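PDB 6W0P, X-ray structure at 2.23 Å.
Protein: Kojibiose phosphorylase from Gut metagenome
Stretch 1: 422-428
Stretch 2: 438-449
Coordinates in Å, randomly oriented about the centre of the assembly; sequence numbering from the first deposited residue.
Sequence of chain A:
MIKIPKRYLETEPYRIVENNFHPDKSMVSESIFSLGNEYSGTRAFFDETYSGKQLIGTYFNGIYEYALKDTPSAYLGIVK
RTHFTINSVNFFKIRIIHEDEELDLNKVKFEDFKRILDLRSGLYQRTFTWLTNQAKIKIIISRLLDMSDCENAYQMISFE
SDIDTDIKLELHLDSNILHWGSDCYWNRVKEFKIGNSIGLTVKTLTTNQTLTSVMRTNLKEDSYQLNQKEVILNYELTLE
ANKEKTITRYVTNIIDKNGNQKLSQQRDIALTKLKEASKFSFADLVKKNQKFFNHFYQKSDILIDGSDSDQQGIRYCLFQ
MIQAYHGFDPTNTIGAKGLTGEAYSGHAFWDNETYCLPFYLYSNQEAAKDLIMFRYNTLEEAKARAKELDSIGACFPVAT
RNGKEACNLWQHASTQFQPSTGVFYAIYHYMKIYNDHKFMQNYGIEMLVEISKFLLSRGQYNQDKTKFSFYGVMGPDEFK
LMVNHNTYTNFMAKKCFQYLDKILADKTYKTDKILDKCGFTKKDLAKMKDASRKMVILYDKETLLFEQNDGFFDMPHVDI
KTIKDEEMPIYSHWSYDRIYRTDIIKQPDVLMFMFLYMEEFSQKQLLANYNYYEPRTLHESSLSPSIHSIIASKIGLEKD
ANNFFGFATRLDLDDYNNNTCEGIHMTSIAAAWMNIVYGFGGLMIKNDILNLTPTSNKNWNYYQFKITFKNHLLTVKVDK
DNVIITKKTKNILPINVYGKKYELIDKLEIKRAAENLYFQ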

# COMPACT_ATOMS: atom_id res chain seq x y z
N GLY A 422 6.19 -12.00 -21.33
CA GLY A 422 7.41 -11.39 -21.91
C GLY A 422 8.52 -12.41 -22.14
O GLY A 422 9.18 -12.36 -23.21
N VAL A 423 8.75 -13.29 -21.19
CA VAL A 423 9.70 -14.44 -21.38
C VAL A 423 9.15 -15.35 -22.49
O VAL A 423 9.93 -15.70 -23.37
CB VAL A 423 10.03 -15.17 -20.07
CG1 VAL A 423 11.00 -16.32 -20.29
CG2 VAL A 423 10.62 -14.21 -19.04
N PHE A 424 7.86 -15.66 -22.52
CA PHE A 424 7.27 -16.47 -23.62
C PHE A 424 7.63 -15.80 -24.96
O PHE A 424 8.22 -16.47 -25.85
CB PHE A 424 5.77 -16.64 -23.49
CG PHE A 424 5.09 -16.60 -24.83
CD1 PHE A 424 5.35 -17.56 -25.79
CD2 PHE A 424 4.22 -15.57 -25.15
CE1 PHE A 424 4.78 -17.48 -27.06
CE2 PHE A 424 3.64 -15.49 -26.41
CZ PHE A 424 3.92 -16.45 -27.36
N TYR A 425 7.33 -14.51 -25.10
CA TYR A 425 7.56 -13.76 -26.37
C TYR A 425 9.05 -13.73 -26.75
O TYR A 425 9.32 -13.81 -27.93
CB TYR A 425 7.01 -12.34 -26.28
CG TYR A 425 7.04 -11.63 -27.60
CD1 TYR A 425 6.02 -11.80 -28.52
CD2 TYR A 425 8.09 -10.79 -27.94
CE1 TYR A 425 6.04 -11.14 -29.74
CE2 TYR A 425 8.13 -10.14 -29.16
CZ TYR A 425 7.10 -10.31 -30.07
OH TYR A 425 7.11 -9.65 -31.27
N ALA A 426 9.96 -13.54 -25.79
CA ALA A 426 11.42 -13.59 -26.05
C ALA A 426 11.79 -14.96 -26.63
O ALA A 426 12.50 -14.97 -27.65
CB ALA A 426 12.21 -13.30 -24.79
N ILE A 427 11.31 -16.07 -26.05
CA ILE A 427 11.62 -17.43 -26.56
C ILE A 427 11.16 -17.50 -28.02
O ILE A 427 11.99 -17.87 -28.88
CB ILE A 427 10.98 -18.52 -25.68
CG1 ILE A 427 11.68 -18.64 -24.33
CG2 ILE A 427 10.93 -19.86 -26.40
CD1 ILE A 427 10.83 -19.31 -23.26
N TYR A 428 9.89 -17.14 -28.27
CA TYR A 428 9.25 -17.08 -29.60
C TYR A 428 10.04 -16.18 -30.56
O TYR A 428 10.33 -16.59 -31.70
CB TYR A 428 7.81 -16.59 -29.44
CG TYR A 428 7.14 -16.15 -30.71
CD1 TYR A 428 6.63 -17.07 -31.62
CD2 TYR A 428 6.97 -14.81 -30.99
CE1 TYR A 428 6.01 -16.67 -32.79
CE2 TYR A 428 6.34 -14.38 -32.15
CZ TYR A 428 5.86 -15.32 -33.05
OH TYR A 428 5.23 -14.85 -34.18
N LYS A 438 18.34 -26.77 -30.38
CA LYS A 438 19.02 -27.21 -29.13
C LYS A 438 18.60 -26.34 -27.93
O LYS A 438 18.38 -26.90 -26.86
CB LYS A 438 20.54 -27.18 -29.31
CG LYS A 438 21.06 -28.19 -30.31
CD LYS A 438 22.37 -28.86 -29.90
CE LYS A 438 22.79 -29.97 -30.86
NZ LYS A 438 22.91 -31.28 -30.18
N PHE A 439 18.54 -25.02 -28.10
CA PHE A 439 18.01 -24.11 -27.06
C PHE A 439 16.60 -24.56 -26.67
O PHE A 439 16.34 -24.67 -25.45
CB PHE A 439 17.98 -22.65 -27.51
CG PHE A 439 17.16 -21.83 -26.55
CD1 PHE A 439 17.65 -21.52 -25.29
CD2 PHE A 439 15.85 -21.49 -26.86
CE1 PHE A 439 16.87 -20.84 -24.38
CE2 PHE A 439 15.08 -20.79 -25.94
CZ PHE A 439 15.58 -20.48 -24.70
N MET A 440 15.71 -24.81 -27.64
CA MET A 440 14.29 -25.14 -27.34
C MET A 440 14.25 -26.48 -26.59
O MET A 440 13.67 -26.52 -25.48
CB MET A 440 13.44 -25.17 -28.61
CG MET A 440 11.97 -25.49 -28.38
SD MET A 440 11.08 -24.29 -27.34
CE MET A 440 10.89 -22.92 -28.48
N GLN A 441 14.91 -27.52 -27.10
CA GLN A 441 14.93 -28.87 -26.47
C GLN A 441 15.49 -28.77 -25.05
O GLN A 441 14.83 -29.23 -24.12
CB GLN A 441 15.77 -29.85 -27.31
CG GLN A 441 15.76 -31.29 -26.79
CD GLN A 441 14.37 -31.89 -26.71
OE1 GLN A 441 13.72 -32.16 -27.72
NE2 GLN A 441 13.91 -32.10 -25.49
N ASN A 442 16.67 -28.18 -24.87
CA ASN A 442 17.41 -28.24 -23.58
C ASN A 442 16.80 -27.27 -22.55
O ASN A 442 16.96 -27.56 -21.35
CB ASN A 442 18.91 -28.00 -23.80
CG ASN A 442 19.57 -29.04 -24.67
OD1 ASN A 442 18.97 -30.06 -24.97
ND2 ASN A 442 20.81 -28.80 -25.06
N TYR A 443 16.12 -26.20 -22.97
CA TYR A 443 15.69 -25.07 -22.09
C TYR A 443 14.27 -24.57 -22.41
O TYR A 443 13.45 -24.48 -21.49
CB TYR A 443 16.70 -23.94 -22.18
CG TYR A 443 18.10 -24.36 -21.83
CD1 TYR A 443 18.41 -24.77 -20.55
CD2 TYR A 443 19.10 -24.42 -22.79
CE1 TYR A 443 19.68 -25.19 -20.20
CE2 TYR A 443 20.38 -24.83 -22.46
CZ TYR A 443 20.67 -25.22 -21.17
OH TYR A 443 21.93 -25.62 -20.82
N GLY A 444 14.01 -24.23 -23.67
CA GLY A 444 12.82 -23.48 -24.11
C GLY A 444 11.52 -24.13 -23.68
O GLY A 444 10.71 -23.47 -23.03
N ILE A 445 11.34 -25.39 -24.03
CA ILE A 445 10.10 -26.16 -23.76
C ILE A 445 9.81 -26.10 -22.26
O ILE A 445 8.69 -25.76 -21.91
CB ILE A 445 10.24 -27.60 -24.29
CG1 ILE A 445 10.56 -27.60 -25.78
CG2 ILE A 445 9.00 -28.43 -23.96
CD1 ILE A 445 10.96 -28.96 -26.33
N GLU A 446 10.81 -26.37 -21.42
CA GLU A 446 10.64 -26.36 -19.95
C GLU A 446 10.07 -25.00 -19.50
O GLU A 446 9.06 -25.00 -18.76
CB GLU A 446 11.96 -26.66 -19.24
CG GLU A 446 11.74 -26.90 -17.75
CD GLU A 446 13.00 -27.05 -16.94
OE1 GLU A 446 14.05 -27.29 -17.54
OE2 GLU A 446 12.92 -26.90 -15.69
N MET A 447 10.69 -23.90 -19.95
CA MET A 447 10.28 -22.51 -19.62
C MET A 447 8.85 -22.27 -20.09
O MET A 447 8.11 -21.61 -19.34
CB MET A 447 11.19 -21.48 -20.30
CG MET A 447 12.59 -21.52 -19.79
SD MET A 447 13.67 -20.51 -20.77
CE MET A 447 13.45 -18.94 -19.94
N LEU A 448 8.49 -22.77 -21.27
CA LEU A 448 7.15 -22.53 -21.86
C LEU A 448 6.08 -23.32 -21.08
O LEU A 448 4.93 -22.78 -20.90
CB LEU A 448 7.16 -22.94 -23.33
CG LEU A 448 7.99 -22.07 -24.27
CD1 LEU A 448 7.87 -22.58 -25.70
CD2 LEU A 448 7.57 -20.60 -24.21
N VAL A 449 6.39 -24.54 -20.63
CA VAL A 449 5.42 -25.40 -19.88
C VAL A 449 5.20 -24.74 -18.52
O VAL A 449 4.04 -24.60 -18.11
CB VAL A 449 5.90 -26.86 -19.78
CG1 VAL A 449 5.14 -27.65 -18.71
CG2 VAL A 449 5.80 -27.56 -21.13

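How do the two backbones lie against each other? Both stretches are segments of longer helices, and their N-to-C directions differ by 149°, so the chains run roughly antiparallel but at a clear slant. The axes come within 10.1 Å, and the register is set by two pairs: the CA of Phe424 lies 6.3 Å from the CA of Leu448, and the CA of Ile427 lies 6.6 Å from the CA of Gly444. No hydrogen bond crosses between the helices. Their backbone polar groups are largely engaged along their own axes, as in Ile427 N to Val423 O at 3.0 Å, and the contact itself is made mostly by apolar side chains.

What does Ile427 do at the centre? It has the largest covered area of any residue here, and its CA-to-CB bond points toward the second helix. Its side chain is a knob sitting in a hole formed by Phe439, Gly444, Met447 and Leu448. With chi1 in m and chi2 in t, both its methyls rest against Leu448 CD2, CD1 at 3.6 Å and CG2 at 4.1 Å; CD1 is also 3.7 Å from Met447 CB, and CG2 is also 3.7 Å from Met440 CE and 4.3 Å from Phe439 CE2. That last approach meets the edge of the Phe439 ring, near its plane. These are van der Waals contacts, and burying the hydrocarbon surfaces together favours them.

How do Leu448 and Met447 complete the contact? The CA-to-CB bond of Leu448 points sideways, but the end of its side chain comes nearer the first helix. Its CD2 therefore touches Ile427 and also lies 4.1 Å from Phe424 CD1, at the edge of that ring. The CA-to-CB bond of Met447 points toward the first helix; besides offering its CB to Ile427, it extends its flexible thioether chain so that CE lies 3.6 Å from Val423 CG1. Methyl against methyl, this pair carries the apolar seam one turn back from Ile427.

Why does Gly444 matter to the fit? The second helix widens into a pi-type turn at 440-444, where Gly444 N hydrogen-bonds to Phe439 O at 3.0 Å. Gly444 has no side chain, and its carbonyl O lies 4.2 Å from Ile427 CD1, as one of the residues around the Ile427 knob. The space beside it is taken within its own helix: an ideal CB on Gly444 would stand just 2.6 Å from Met440 SD, a clash. The bare backbone thus leaves room for the Met440 side chain.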